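Local coordinates for sporozoite surface protein 2 (Plasmodium vivax, PDB 4HQO), which probably acts as an adhesive receptor for gliding motility on the malaria sporozoite surface and binds a metal ion in its von Willebrand factor A domain, at residues Ile37-Pro42 and Ile160-Gly165; Ala107-Val112 and Gln127-Met132; Arg156-Gly161 and Lys200-Lys205. The protein carries 4 engineered substitutions. All coordinates share one frame; numbering follows the deposited sequence.

Contact 1: residues Ile37-Pro42 and Ile160-Gly165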
# COMPACT_ATOMS: atom_id res chain seq x y z
N ILE A 37 13.39 -25.05 -7.12
CA ILE A 37 12.33 -26.04 -7.10
C ILE A 37 11.95 -26.50 -5.69
O ILE A 37 10.76 -26.66 -5.38
CB ILE A 37 12.71 -27.28 -7.95
CG1 ILE A 37 12.91 -26.87 -9.41
CG2 ILE A 37 11.67 -28.39 -7.81
CD1 ILE A 37 11.69 -26.18 -10.03
N THR A 38 12.95 -26.73 -4.85
CA THR A 38 12.71 -27.33 -3.54
C THR A 38 12.46 -26.32 -2.44
O THR A 38 11.97 -26.66 -1.37
CB THR A 38 13.89 -28.21 -3.10
OG1 THR A 38 15.04 -27.38 -2.91
CG2 THR A 38 14.19 -29.29 -4.14
N LYS A 39 12.78 -25.06 -2.72
CA LYS A 39 12.76 -24.01 -1.71
C LYS A 39 11.99 -22.76 -2.14
O LYS A 39 11.06 -22.31 -1.47
CB LYS A 39 14.20 -23.65 -1.29
CG LYS A 39 14.34 -22.29 -0.61
CD LYS A 39 13.92 -22.33 0.84
CE LYS A 39 14.27 -21.02 1.54
NZ LYS A 39 13.96 -21.09 2.99
N VAL A 40 12.39 -22.17 -3.26
CA VAL A 40 11.79 -20.90 -3.69
C VAL A 40 10.33 -21.01 -4.12
O VAL A 40 9.48 -20.24 -3.66
CB VAL A 40 12.57 -20.26 -4.83
CG1 VAL A 40 11.94 -18.92 -5.21
CG2 VAL A 40 14.04 -20.08 -4.44
N ILE A 41 10.03 -21.96 -5.01
CA ILE A 41 8.65 -22.18 -5.44
C ILE A 41 7.72 -22.53 -4.26
O ILE A 41 6.66 -21.92 -4.12
CB ILE A 41 8.55 -23.22 -6.59
CG1 ILE A 41 9.24 -22.68 -7.85
CG2 ILE A 41 7.10 -23.57 -6.88
CD1 ILE A 41 8.60 -21.43 -8.42
N PRO A 42 8.11 -23.50 -3.41
CA PRO A 42 7.25 -23.75 -2.24
C PRO A 42 7.11 -22.52 -1.32
O PRO A 42 6.07 -22.35 -0.71
CB PRO A 42 7.97 -24.88 -1.50
CG PRO A 42 8.75 -25.58 -2.57
CD PRO A 42 9.22 -24.48 -3.48
N ILE A 160 13.36 -12.21 2.99
CA ILE A 160 13.29 -13.67 3.10
C ILE A 160 14.51 -14.28 2.42
O ILE A 160 14.75 -14.06 1.24
CB ILE A 160 12.03 -14.24 2.44
CG1 ILE A 160 10.78 -13.55 2.98
CG2 ILE A 160 11.93 -15.76 2.68
CD1 ILE A 160 10.61 -13.70 4.45
N GLY A 161 15.30 -15.03 3.17
CA GLY A 161 16.48 -15.64 2.61
C GLY A 161 16.15 -16.87 1.77
O GLY A 161 15.49 -17.78 2.25
N ILE A 162 16.59 -16.88 0.52
CA ILE A 162 16.48 -18.05 -0.34
C ILE A 162 17.82 -18.30 -1.02
O ILE A 162 18.69 -17.43 -1.01
CB ILE A 162 15.41 -17.88 -1.45
CG1 ILE A 162 15.70 -16.62 -2.27
CG2 ILE A 162 14.00 -17.88 -0.86
CD1 ILE A 162 14.97 -16.59 -3.63
N GLY A 163 17.97 -19.47 -1.62
CA GLY A 163 19.17 -19.77 -2.39
C GLY A 163 20.09 -20.74 -1.70
O GLY A 163 20.03 -20.90 -0.47
N GLN A 164 20.94 -21.39 -2.50
CA GLN A 164 21.85 -22.41 -2.01
C GLN A 164 22.97 -21.84 -1.13
O GLN A 164 23.48 -22.54 -0.25
CB GLN A 164 22.45 -23.20 -3.18
CG GLN A 164 23.30 -22.36 -4.13
CD GLN A 164 23.55 -23.05 -5.46
OE1 GLN A 164 23.38 -24.26 -5.59
NE2 GLN A 164 23.96 -22.27 -6.46
N GLY A 165 23.34 -20.59 -1.37
CA GLY A 165 24.42 -19.95 -0.64
C GLY A 165 24.07 -18.55 -0.18
O GLY A 165 24.41 -17.56 -0.83
O HOH W 1 13.66 -18.54 4.05
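Where strand 156-161 of the von Willebrand factor A domain runs out of its Rossmann-like sheet, G161 and I162 meet K39 and V40 of helix 33-49, which packs against the sheet. The carbonyl of G161 is approached by the aliphatic end of K39, with K39 CE 3.5 Å from G161 O, and is bound to the ammonium group through a water that receives a hydrogen bond from K39 NZ (2.8 Å) and gives one to G161 O (2.7 Å). The lysine chain bends at its second torsion (chi2 79°) and is extended beyond it, a shape that carries the amine across to the strand end. I162 follows, its side chain set against both helix residues. Its CG2 branch lies 4.0 Å from K39 CE, while the longer branch crosses V40 at about a right angle. With V40 CG1 anti to the backbone N (chi1 -178°), both methyls face the end of I162: V40 CG2 is 3.7 Å and V40 CG1 4.1 Å from I162 CD1. The cluster continues into M132 of the neighbouring strand and I31 of the loop before the helix; the side chain of I162 is about 9 Å from the bound magnesium ion, which S28, S30 and T103 bind. G163 then carries the chain past the helix, and its N makes a weak hydrogen bond to N35 OD1.

Contact 2: residues Ala107-Val112 and Gln127-Met132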
# COMPACT_ATOMS: atom_id res chain seq x y z
N ALA A 107 17.77 -2.45 -9.18
CA ALA A 107 16.75 -2.15 -10.19
C ALA A 107 15.34 -2.63 -9.79
O ALA A 107 14.36 -1.94 -10.06
CB ALA A 107 17.17 -2.71 -11.56
N ALA A 108 15.25 -3.78 -9.15
CA ALA A 108 13.95 -4.28 -8.69
C ALA A 108 13.36 -3.36 -7.61
O ALA A 108 12.18 -3.01 -7.64
CB ALA A 108 14.07 -5.71 -8.17
N LEU A 109 14.21 -2.98 -6.66
CA LEU A 109 13.80 -2.08 -5.58
C LEU A 109 13.44 -0.70 -6.14
O LEU A 109 12.54 -0.02 -5.63
CB LEU A 109 14.90 -1.96 -4.54
CG LEU A 109 15.12 -3.16 -3.62
CD1 LEU A 109 16.52 -3.12 -3.05
CD2 LEU A 109 14.08 -3.16 -2.49
N ASP A 110 14.14 -0.29 -7.19
CA ASP A 110 13.84 0.97 -7.86
C ASP A 110 12.45 0.98 -8.51
O ASP A 110 11.85 2.04 -8.68
CB ASP A 110 14.89 1.28 -8.92
CG ASP A 110 15.92 2.27 -8.43
OD1 ASP A 110 15.56 3.14 -7.60
OD2 ASP A 110 17.08 2.16 -8.87
N GLU A 111 11.96 -0.19 -8.90
CA GLU A 111 10.60 -0.27 -9.43
C GLU A 111 9.60 0.18 -8.36
O GLU A 111 8.63 0.89 -8.67
CB GLU A 111 10.27 -1.69 -9.91
CG GLU A 111 11.15 -2.19 -11.05
CD GLU A 111 10.87 -1.53 -12.40
OE1 GLU A 111 11.39 -2.03 -13.41
OE2 GLU A 111 10.14 -0.52 -12.46
N VAL A 112 9.86 -0.18 -7.11
CA VAL A 112 9.00 0.27 -6.02
C VAL A 112 9.06 1.77 -5.86
O VAL A 112 8.02 2.41 -5.68
CB VAL A 112 9.34 -0.41 -4.69
CG1 VAL A 112 8.30 -0.03 -3.63
CG2 VAL A 112 9.36 -1.92 -4.87
N GLN A 127 2.58 0.22 2.56
CA GLN A 127 3.53 -0.12 1.51
C GLN A 127 4.49 -1.18 2.05
O GLN A 127 5.29 -0.89 2.93
CB GLN A 127 4.29 1.13 1.06
CG GLN A 127 3.40 2.24 0.50
CD GLN A 127 2.59 1.77 -0.70
OE1 GLN A 127 3.14 1.28 -1.68
NE2 GLN A 127 1.27 1.91 -0.62
N LEU A 128 4.39 -2.41 1.55
CA LEU A 128 5.19 -3.50 2.10
C LEU A 128 6.01 -4.18 1.02
O LEU A 128 5.46 -4.72 0.06
CB LEU A 128 4.32 -4.53 2.82
CG LEU A 128 5.04 -5.84 3.21
CD1 LEU A 128 6.18 -5.61 4.24
CD2 LEU A 128 4.05 -6.87 3.72
N VAL A 129 7.33 -4.14 1.15
CA VAL A 129 8.19 -4.86 0.22
C VAL A 129 8.64 -6.17 0.83
O VAL A 129 9.18 -6.19 1.94
CB VAL A 129 9.43 -4.06 -0.18
CG1 VAL A 129 10.32 -4.91 -1.09
CG2 VAL A 129 9.04 -2.77 -0.88
N ILE A 130 8.43 -7.27 0.12
CA ILE A 130 9.03 -8.52 0.53
C ILE A 130 10.15 -8.85 -0.45
O ILE A 130 9.90 -9.06 -1.63
CB ILE A 130 7.99 -9.66 0.59
CG1 ILE A 130 6.92 -9.34 1.64
CG2 ILE A 130 8.67 -10.98 0.92
CD1 ILE A 130 5.90 -10.44 1.81
N LEU A 131 11.38 -8.86 0.05
CA LEU A 131 12.55 -9.10 -0.78
C LEU A 131 13.07 -10.52 -0.54
O LEU A 131 13.56 -10.83 0.55
CB LEU A 131 13.63 -8.06 -0.48
CG LEU A 131 14.98 -8.21 -1.21
CD1 LEU A 131 14.82 -7.99 -2.71
CD2 LEU A 131 16.00 -7.23 -0.61
N MET A 132 12.96 -11.38 -1.55
CA MET A 132 13.44 -12.76 -1.44
C MET A 132 14.76 -12.89 -2.17
O MET A 132 14.80 -12.79 -3.39
CB MET A 132 12.43 -13.74 -2.04
CG MET A 132 11.14 -13.86 -1.28
SD MET A 132 9.96 -14.93 -2.11
CE MET A 132 10.92 -16.39 -2.35
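V129, at the middle of strand 126-133, meets two residues of helix 105-117, L109 and V112, which lie three positions apart and so project from neighbouring turns of the same helical face. The V129 side chain points toward the helix and divides its two methyls between them. CG2 serves V112: the two valines reach toward each other tip to tip, with V129 CG2 4.0 Å from V112 CG1 and 4.1 Å from V112 CG2, so a single strand methyl sits against the fork of the helix residue. The first torsion of V112 (chi1 -173°) presents both of its branches to the strand. CG1 of V129 faces the other turn, where L109 CD2 stands at 4.4 Å, a looser touch. The first bond of the L109 side chain does not aim at the strand; the end of the chain comes nearer. The backbones remain well apart, the closest CA atoms, those of V112 and V129, being 8.1 Å from each other, and branched aliphatic side chains fill the distance between them. This small cluster belongs to a wider buried layer: L24 of the adjoining strand touches both L109 and V129, and L150 of helix 140-152 touches both L109 and V112. Such meeting of aliphatic side chains from a helix and a central parallel strand is typical of the three-layer alpha/beta sandwich of von Willebrand factor A domains, in which helices cover both faces of the sheet.

Contact 3: residues Arg156-Gly161 and Lys200-Lys205. Engineered in segment 156-161: R156 (natural residue Ser).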
# COMPACT_ATOMS: atom_id res chain seq x y z
N ARG A 156 7.65 -0.42 4.45
CA ARG A 156 8.15 -1.51 5.30
C ARG A 156 8.88 -2.52 4.43
O ARG A 156 8.47 -2.79 3.31
CB ARG A 156 7.00 -2.20 6.04
CG ARG A 156 6.29 -1.30 7.05
CD ARG A 156 5.05 -0.65 6.45
NE ARG A 156 4.35 0.21 7.41
CZ ARG A 156 3.49 -0.22 8.32
NH1 ARG A 156 3.20 -1.52 8.41
NH2 ARG A 156 2.91 0.64 9.14
N LEU A 157 9.98 -3.08 4.95
CA LEU A 157 10.77 -4.05 4.19
C LEU A 157 11.01 -5.32 4.99
O LEU A 157 11.57 -5.29 6.09
CB LEU A 157 12.12 -3.46 3.77
CG LEU A 157 13.10 -4.47 3.14
CD1 LEU A 157 12.62 -4.94 1.77
CD2 LEU A 157 14.54 -3.91 3.04
N ALA A 158 10.59 -6.44 4.43
CA ALA A 158 10.87 -7.73 5.04
C ALA A 158 11.76 -8.50 4.07
O ALA A 158 11.53 -8.48 2.86
CB ALA A 158 9.58 -8.49 5.32
N VAL A 159 12.78 -9.15 4.61
CA VAL A 159 13.68 -9.94 3.77
C VAL A 159 13.51 -11.42 4.05
O VAL A 159 13.49 -11.85 5.21
CB VAL A 159 15.17 -9.52 3.97
CG1 VAL A 159 16.07 -10.28 2.99
CG2 VAL A 159 15.33 -8.01 3.78
N ILE A 160 13.36 -12.21 2.99
CA ILE A 160 13.29 -13.67 3.10
C ILE A 160 14.51 -14.28 2.42
O ILE A 160 14.75 -14.06 1.24
CB ILE A 160 12.03 -14.24 2.44
CG1 ILE A 160 10.78 -13.55 2.98
CG2 ILE A 160 11.93 -15.76 2.68
CD1 ILE A 160 10.61 -13.70 4.45
N GLY A 161 15.30 -15.03 3.17
CA GLY A 161 16.48 -15.64 2.61
C GLY A 161 16.15 -16.87 1.77
O GLY A 161 15.49 -17.78 2.25
N LYS A 200 3.10 -11.18 9.16
CA LYS A 200 1.81 -10.96 9.82
C LYS A 200 1.66 -9.62 10.56
O LYS A 200 0.69 -8.90 10.31
CB LYS A 200 1.44 -12.15 10.72
CG LYS A 200 0.08 -12.05 11.39
CD LYS A 200 -0.25 -13.32 12.15
CE LYS A 200 -1.68 -13.31 12.67
NZ LYS A 200 -2.03 -14.61 13.30
N PRO A 201 2.62 -9.26 11.44
CA PRO A 201 2.48 -7.99 12.16
C PRO A 201 2.52 -6.77 11.24
O PRO A 201 2.01 -5.71 11.61
CB PRO A 201 3.70 -7.96 13.09
CG PRO A 201 4.15 -9.38 13.18
CD PRO A 201 3.83 -9.98 11.86
N PHE A 202 3.10 -6.92 10.05
CA PHE A 202 3.20 -5.82 9.11
C PHE A 202 1.86 -5.48 8.49
O PHE A 202 1.64 -4.36 8.03
CB PHE A 202 4.17 -6.16 7.98
CG PHE A 202 5.62 -6.18 8.38
CD1 PHE A 202 6.34 -5.00 8.48
CD2 PHE A 202 6.27 -7.37 8.62
CE1 PHE A 202 7.68 -5.02 8.83
CE2 PHE A 202 7.61 -7.40 8.97
CZ PHE A 202 8.31 -6.22 9.08
N ILE A 203 0.95 -6.46 8.46
CA ILE A 203 -0.29 -6.31 7.70
C ILE A 203 -1.54 -6.54 8.54
O ILE A 203 -2.65 -6.50 8.01
CB ILE A 203 -0.34 -7.25 6.47
CG1 ILE A 203 -0.32 -8.72 6.90
CG2 ILE A 203 0.81 -6.97 5.52
CD1 ILE A 203 -0.42 -9.70 5.73
N ALA A 204 -1.35 -6.79 9.84
CA ALA A 204 -2.47 -7.04 10.74
C ALA A 204 -3.45 -5.89 10.68
O ALA A 204 -3.06 -4.72 10.59
CB ALA A 204 -1.98 -7.26 12.16
N LYS A 205 -4.74 -6.22 10.70
CA LYS A 205 -5.78 -5.23 10.51
C LYS A 205 -6.06 -4.51 11.81
O LYS A 205 -6.13 -5.13 12.87
CB LYS A 205 -7.07 -5.88 9.99
CG LYS A 205 -8.02 -4.90 9.34
CD LYS A 205 -9.29 -5.57 8.86
CE LYS A 205 -10.19 -4.57 8.15
NZ LYS A 205 -11.50 -5.15 7.77
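The ring of F202 and the guanidinium of R156, an engineered residue that is serine in the natural protein, are the two flat groups here, and their planes stand 64° apart, far from parallel. The aliphatic root of the arginine makes the closer approach to the ring: R156 CB comes obliquely to within 3.8 Å of F202 CD1, and CG follows at 4.0 Å from the same atom. A158 CB also comes in obliquely, 4.3 Å from F202 CE2; both residues approach from the same side of the ring plane, R156 by the CD1 side of the rim and A158 by CE2. Beyond CG the arginine runs past the phenylalanine in the opposite direction, bent at its second torsion (chi2 95°). F202 O lies at the guanidinium edge, near its plane, 3.3 Å from R156 NH1, but the angle is too poor for a hydrogen bond. I199 of the same helix also touches A158, which extends the apolar cover. The arrangement, with an aromatic residue near the end of helix 192-203 laid over strand 156-161, is that of the C-terminal helix closing one face of the central sheet in a von Willebrand factor A domain.

The three contacts illustrate how helices are attached to a shared sheet. Contacts 1 and 3 both use strand 156-161, sharing I160 and G161 at its end, although their centres are about 18 Å apart; contact 2 uses the adjacent parallel strand 126-133, its centre about 18 Å from that of contact 1 and about 13 Å from that of contact 3. Backbone pairing joins the two strands, V129 N lying 2.8 Å from R156 O. Along the chain, contact 2 is nested within the loop closed by contact 1 and precedes contact 3. Helices 33-49 and 192-203 cover one face, helix 105-117 the other. Contact 1 lies nearest the magnesium ion, whereas contact 3 lies away from the metal sites.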